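Local coordinates for protein rhamnonate dehydratase (Gibberella zeae PH-1, PDB 3FXG) that probably catalyses the magnesium-dependent dehydration of L-rhamnonate, as a member of the enolase superfamily with a metal-binding barrel domain, at residues D39-T44 and L188-D193; D222-L227 and W247-S252. All blocks are in the same frame, centred on the assembly; numbering follows the deposited sequence.

Contact 1 of 2, residues D39-T44 and L188-D193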
loop_
_atom_site.group_PDB
_atom_site.type_symbol
_atom_site.label_atom_id
_atom_site.label_comp_id
_atom_site.label_asym_id
_atom_site.label_seq_id
_atom_site.Cartn_x
_atom_site.Cartn_y
_atom_site.Cartn_z
ATOM N N ASP A 39 26.911 -37.025 3.783
ATOM C CA ASP A 39 28.347 -36.889 3.560
ATOM C C ASP A 39 28.836 -36.199 2.288
ATOM O O ASP A 39 30.040 -36.158 2.030
ATOM C CB ASP A 39 29.001 -38.266 3.684
ATOM C CG ASP A 39 29.067 -38.741 5.123
ATOM O OD1 ASP A 39 29.246 -39.954 5.353
ATOM O OD2 ASP A 39 28.949 -37.888 6.030
ATOM N N SER A 40 27.925 -35.653 1.494
ATOM C CA SER A 40 28.333 -34.961 0.276
ATOM C C SER A 40 28.366 -33.463 0.563
ATOM O O SER A 40 27.974 -33.031 1.646
ATOM C CB SER A 40 27.354 -35.256 -0.860
ATOM O OG SER A 40 26.059 -34.772 -0.559
ATOM N N ASP A 41 28.846 -32.670 -0.389
ATOM C CA ASP A 41 28.889 -31.226 -0.183
ATOM C C ASP A 41 27.484 -30.655 -0.305
ATOM O O ASP A 41 26.917 -30.613 -1.395
ATOM C CB ASP A 41 29.796 -30.543 -1.208
ATOM C CG ASP A 41 31.258 -30.902 -1.025
ATOM O OD1 ASP A 41 31.680 -31.098 0.135
ATOM O OD2 ASP A 41 31.984 -30.969 -2.041
ATOM N N ILE A 42 26.927 -30.221 0.820
ATOM C CA ILE A 42 25.590 -29.644 0.831
ATOM C C ILE A 42 25.577 -28.386 1.687
ATOM O O ILE A 42 26.008 -28.410 2.839
ATOM C CB ILE A 42 24.557 -30.630 1.406
ATOM C CG1 ILE A 42 24.524 -31.907 0.561
ATOM C CG2 ILE A 42 23.178 -29.981 1.435
ATOM C CD1 ILE A 42 23.561 -32.963 1.089
ATOM N N SER A 43 25.084 -27.290 1.122
ATOM C CA SER A 43 25.004 -26.031 1.854
ATOM C C SER A 43 23.856 -26.129 2.860
ATOM O O SER A 43 22.741 -26.512 2.499
ATOM C CB SER A 43 24.753 -24.874 0.881
ATOM O OG SER A 43 24.722 -23.626 1.555
ATOM N N THR A 44 24.136 -25.795 4.116
ATOM C CA THR A 44 23.128 -25.850 5.174
ATOM C C THR A 44 23.255 -24.619 6.078
ATOM O O THR A 44 24.192 -23.831 5.936
ATOM C CB THR A 44 23.303 -27.107 6.059
ATOM O OG1 THR A 44 24.371 -26.890 6.989
ATOM C CG2 THR A 44 23.626 -28.333 5.207
ATOM N N LEU A 188 22.588 -27.779 -3.577
ATOM C CA LEU A 188 23.595 -26.735 -3.749
ATOM C C LEU A 188 24.720 -27.055 -2.772
ATOM O O LEU A 188 24.484 -27.212 -1.576
ATOM C CB LEU A 188 22.999 -25.366 -3.424
ATOM C CG LEU A 188 23.873 -24.158 -3.762
ATOM C CD1 LEU A 188 23.894 -23.961 -5.271
ATOM C CD2 LEU A 188 23.319 -22.917 -3.078
ATOM N N PRO A 189 25.962 -27.151 -3.269
ATOM C CA PRO A 189 27.124 -27.469 -2.438
ATOM C C PRO A 189 27.708 -26.438 -1.471
ATOM O O PRO A 189 28.125 -26.802 -0.372
ATOM C CB PRO A 189 28.155 -27.929 -3.467
ATOM C CG PRO A 189 27.855 -27.052 -4.638
ATOM C CD PRO A 189 26.336 -27.087 -4.695
ATOM N N PHE A 190 27.738 -25.164 -1.849
ATOM C CA PHE A 190 28.348 -24.168 -0.971
ATOM C C PHE A 190 27.449 -23.029 -0.501
ATOM O O PHE A 190 26.584 -22.559 -1.238
ATOM C CB PHE A 190 29.598 -23.623 -1.663
ATOM C CG PHE A 190 30.488 -24.707 -2.201
ATOM C CD1 PHE A 190 31.222 -25.515 -1.336
ATOM C CD2 PHE A 190 30.521 -24.983 -3.565
ATOM C CE1 PHE A 190 31.973 -26.587 -1.821
ATOM C CE2 PHE A 190 31.267 -26.053 -4.059
ATOM C CZ PHE A 190 31.993 -26.855 -3.185
ATOM N N CYS A 191 27.674 -22.595 0.738
ATOM C CA CYS A 191 26.893 -21.528 1.355
ATOM C C CYS A 191 27.502 -20.146 1.103
ATOM O O CYS A 191 28.630 -20.031 0.631
ATOM C CB CYS A 191 26.773 -21.774 2.864
ATOM S SG CYS A 191 28.278 -21.412 3.806
ATOM N N PRO A 192 26.753 -19.077 1.421
ATOM C CA PRO A 192 27.223 -17.702 1.221
ATOM C C PRO A 192 28.554 -17.361 1.895
ATOM O O PRO A 192 29.318 -16.542 1.385
ATOM C CB PRO A 192 26.069 -16.863 1.768
ATOM C CG PRO A 192 24.873 -17.713 1.469
ATOM C CD PRO A 192 25.352 -19.085 1.884
ATOM N N ASP A 193 28.832 -17.983 3.036
ATOM C CA ASP A 193 30.072 -17.703 3.748
ATOM C C ASP A 193 31.328 -18.134 2.998
ATOM O O ASP A 193 32.442 -17.823 3.417
ATOM C CB ASP A 193 30.038 -18.336 5.139
ATOM C CG ASP A 193 29.058 -17.638 6.060
ATOM O OD1 ASP A 193 29.165 -16.402 6.212
ATOM O OD2 ASP A 193 28.184 -18.316 6.633
HETATM O O HOH W 1 21.813 -27.169 -0.128
#
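Ile-42 and Ser-43 run against Leu-188 and Pro-189 as two irregular chains, and the one direct hydrogen bond between them goes from Ser-43 N to Leu-188 O, 2.8 Å long and nearly straight at 168°. A water lies within hydrogen-bonding distance of both Leu-188 O and Ser-43 O and can bridge them. Pro-189 has no N-H to offer, yet its CA lies 3.3 Å from Asp-41 O in a C-H...O contact, and its CB meets Asp-41 CB at 3.8 Å. One face of the Phe-190 ring rests on Pro-189 CB, near the rim. Ser-43 suits this close-packed place because its side chain is small: with OG anti to the backbone N (chi1 -178°), Ser-43 OG reaches over to Cys-191, 3.0 Å from Cys-191 CA and 3.1 Å from Cys-191 CB. The polar partner of this buried hydroxyl is the hydroxyl of Ser-226. Ile-42 turns its CB away from the second chain, giving the contact chiefly its backbone. The contact thus joins the loop after helix 36-39 to the loop that leads from strand 184-187 into helix 195-213. Leu-188 and Pro-189 pack on Asn-202 of that helix, Pro-189 also on Phe-205, while Leu-188 reaches Leu-235 of helix 229-238.

Contact 2 of 2, residues D222-L227 and W247-S252. With MG (magnesium ion), chain I.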
loop_
_atom_site.group_PDB
_atom_site.type_symbol
_atom_site.label_atom_id
_atom_site.label_comp_id
_atom_site.label_asym_id
_atom_site.label_seq_id
_atom_site.Cartn_x
_atom_site.Cartn_y
_atom_site.Cartn_z
ATOM N N ASP A 222 18.144 -27.466 -4.853
ATOM C CA ASP A 222 17.728 -27.420 -3.454
ATOM C C ASP A 222 18.793 -26.682 -2.656
ATOM O O ASP A 222 19.973 -27.026 -2.722
ATOM C CB ASP A 222 17.551 -28.831 -2.902
ATOM C CG ASP A 222 16.839 -28.846 -1.563
ATOM O OD1 ASP A 222 17.375 -28.277 -0.590
ATOM O OD2 ASP A 222 15.739 -29.428 -1.487
ATOM N N CYS A 223 18.374 -25.674 -1.896
ATOM C CA CYS A 223 19.308 -24.870 -1.116
ATOM C C CYS A 223 19.237 -25.074 0.401
ATOM O O CYS A 223 19.939 -24.400 1.157
ATOM C CB CYS A 223 19.115 -23.391 -1.465
ATOM S SG CYS A 223 19.339 -23.022 -3.239
ATOM N N TYR A 224 18.394 -26.008 0.832
ATOM C CA TYR A 224 18.224 -26.348 2.246
ATOM C C TYR A 224 18.318 -25.159 3.221
ATOM O O TYR A 224 19.184 -25.135 4.099
ATOM C CB TYR A 224 19.249 -27.432 2.633
ATOM C CG TYR A 224 18.936 -28.175 3.920
ATOM C CD1 TYR A 224 17.785 -28.959 4.038
ATOM C CD2 TYR A 224 19.780 -28.077 5.027
ATOM C CE1 TYR A 224 17.480 -29.627 5.234
ATOM C CE2 TYR A 224 19.485 -28.737 6.224
ATOM C CZ TYR A 224 18.334 -29.507 6.321
ATOM O OH TYR A 224 18.030 -30.133 7.510
HETATM N N MSE A 225 17.410 -24.195 3.059
HETATM C CA MSE A 225 17.323 -22.990 3.895
HETATM C C MSE A 225 18.671 -22.371 4.293
HETATM O O MSE A 225 18.798 -21.759 5.354
HETATM C CB MSE A 225 16.479 -23.293 5.154
HETATM C CG MSE A 225 17.001 -24.406 6.064
HETATM SE SE MSE A 225 15.731 -25.051 7.439
HETATM C CE MSE A 225 16.449 -26.834 7.645
ATOM N N SER A 226 19.656 -22.468 3.406
ATOM C CA SER A 226 20.999 -21.986 3.719
ATOM C C SER A 226 21.487 -20.656 3.158
ATOM O O SER A 226 22.580 -20.218 3.512
ATOM C CB SER A 226 22.013 -23.054 3.316
ATOM O OG SER A 226 22.107 -23.129 1.900
ATOM N N LEU A 227 20.717 -20.011 2.287
ATOM C CA LEU A 227 21.185 -18.756 1.710
ATOM C C LEU A 227 20.538 -17.530 2.341
ATOM O O LEU A 227 19.971 -17.594 3.434
ATOM C CB LEU A 227 20.934 -18.749 0.194
ATOM C CG LEU A 227 21.302 -20.041 -0.546
ATOM C CD1 LEU A 227 21.023 -19.868 -2.034
ATOM C CD2 LEU A 227 22.774 -20.386 -0.304
ATOM N N TRP A 247 14.261 -22.806 -7.845
ATOM C CA TRP A 247 15.203 -22.751 -6.736
ATOM C C TRP A 247 14.414 -23.020 -5.464
ATOM O O TRP A 247 13.464 -22.294 -5.148
ATOM C CB TRP A 247 15.865 -21.375 -6.691
ATOM C CG TRP A 247 16.706 -21.105 -7.903
ATOM C CD1 TRP A 247 16.275 -20.680 -9.127
ATOM C CD2 TRP A 247 18.122 -21.281 -8.014
ATOM N NE1 TRP A 247 17.338 -20.579 -9.994
ATOM C CE2 TRP A 247 18.484 -20.943 -9.336
ATOM C CE3 TRP A 247 19.123 -21.692 -7.122
ATOM C CZ2 TRP A 247 19.806 -21.002 -9.790
ATOM C CZ3 TRP A 247 20.442 -21.750 -7.576
ATOM C CH2 TRP A 247 20.766 -21.407 -8.897
ATOM N N GLU A 248 14.821 -24.059 -4.740
ATOM C CA GLU A 248 14.123 -24.496 -3.534
ATOM C C GLU A 248 14.718 -24.116 -2.181
ATOM O O GLU A 248 15.921 -24.248 -1.947
ATOM C CB GLU A 248 13.944 -26.015 -3.603
ATOM C CG GLU A 248 13.073 -26.603 -2.511
ATOM C CD GLU A 248 12.664 -28.031 -2.820
ATOM O OE1 GLU A 248 12.330 -28.310 -3.991
ATOM O OE2 GLU A 248 12.667 -28.869 -1.895
ATOM N N GLU A 249 13.838 -23.668 -1.288
ATOM C CA GLU A 249 14.190 -23.266 0.073
ATOM C C GLU A 249 15.484 -22.465 0.168
ATOM O O GLU A 249 16.379 -22.802 0.944
ATOM C CB GLU A 249 14.269 -24.501 0.984
ATOM C CG GLU A 249 13.833 -24.207 2.421
ATOM C CD GLU A 249 13.809 -25.435 3.325
ATOM O OE1 GLU A 249 13.248 -25.328 4.438
ATOM O OE2 GLU A 249 14.352 -26.495 2.938
ATOM N N CYS A 250 15.576 -21.398 -0.621
ATOM C CA CYS A 250 16.756 -20.542 -0.621
ATOM C C CYS A 250 16.957 -19.837 0.712
ATOM O O CYS A 250 18.087 -19.662 1.163
ATOM C CB CYS A 250 16.645 -19.475 -1.709
ATOM S SG CYS A 250 16.612 -20.120 -3.381
ATOM N N LEU A 251 15.856 -19.439 1.340
ATOM C CA LEU A 251 15.925 -18.721 2.606
ATOM C C LEU A 251 15.544 -19.537 3.831
ATOM O O LEU A 251 14.956 -20.617 3.733
ATOM C CB LEU A 251 15.013 -17.492 2.553
ATOM C CG LEU A 251 15.183 -16.545 1.359
ATOM C CD1 LEU A 251 14.161 -15.410 1.464
ATOM C CD2 LEU A 251 16.597 -15.993 1.335
ATOM N N SER A 252 15.897 -19.003 4.995
ATOM C CA SER A 252 15.541 -19.625 6.258
ATOM C C SER A 252 14.017 -19.574 6.333
ATOM O O SER A 252 13.402 -18.648 5.804
ATOM C CB SER A 252 16.119 -18.815 7.422
ATOM O OG SER A 252 15.431 -19.103 8.624
HETATM MG MG MG I . 13.931 -29.571 -0.194
HETATM O O HOH W 2 15.261 -28.271 1.135
HETATM O O HOH W 3 17.814 -16.800 4.935
HETATM O O HOH W 4 13.638 -31.943 -0.862
#
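The magnesium site of the enolase-superfamily barrel lies at the C-terminal ends of neighbouring parallel strands; Asp-222 and Glu-248, on two of them, each give the ion one carboxylate oxygen. Asp-222 OD2 and Glu-248 OE2 both bind it at 2.2 Å. These two oxygens, Asp-222 OD2 and Glu-248 OE2, lie 3.1 Å apart without a hydrogen bond, a closeness the shared cation probably makes tolerable; their carboxylate planes are turned 54° apart. Glu-275, just after strand 270-273, and two waters complete the ligands. Glu-248 OE1 forms a salt bridge with Lys-185. The other oxygen of Asp-222, OD1, accepts from Tyr-224 N at 2.9 Å in an Asx turn that helps fix the carboxylate. One metal-bound water donates to Asp-222 OD1 and to Glu-249 OE2, making Glu-249 a second-shell residue; its OE1 is bonded to His-276.

Beyond the strands the backbones stay joined: Cys-223 N donates to Glu-248 O (2.8 Å), Leu-227 N to Cys-250 O (2.9 Å), and Met-225 N makes a weak bond to Glu-249 O. The selenomethionine side chain of Met-225 runs beside that of Glu-249, pointing the same way. Cys-223 SG, small and only weakly polar, suits the buried side: it lies 4.0 Å from Cys-250 SG and touches the edge of the Trp-247 ring at CE3.

Strand 219-222 pairs here with strand 246-248, which is flanked in turn by strand 270-273. Trp-247 packs against Leu-235 and Val-236 of helix 229-238, and Leu-251 against helix 259-265.

Both contacts are mainly buried and their centres lie 10 Å apart, but contact 1 includes the exposed Asp-41, whereas contact 2 has no exposed residue and supplies two of the metal's protein ligands. Contact 1 joins a loop distant in sequence to the barrel through backbone, proline and serine; contact 2 joins successive barrel strands and their loops, adding carboxylates and magnesium. They meet directly: Leu-188 N lies 2.9 Å from Asp-222 O, a probable hydrogen bond continuing the pairing of adjacent strands, and Pro-192 CD packs on Ser-226 O. Ser-226 OG also makes a probable hydrogen bond with Ser-43 OG, which joins 222-227 to 39-44. Thus 188-193 and 222-227 connect the loop after helix 36-39 with the metal-bearing strand ends.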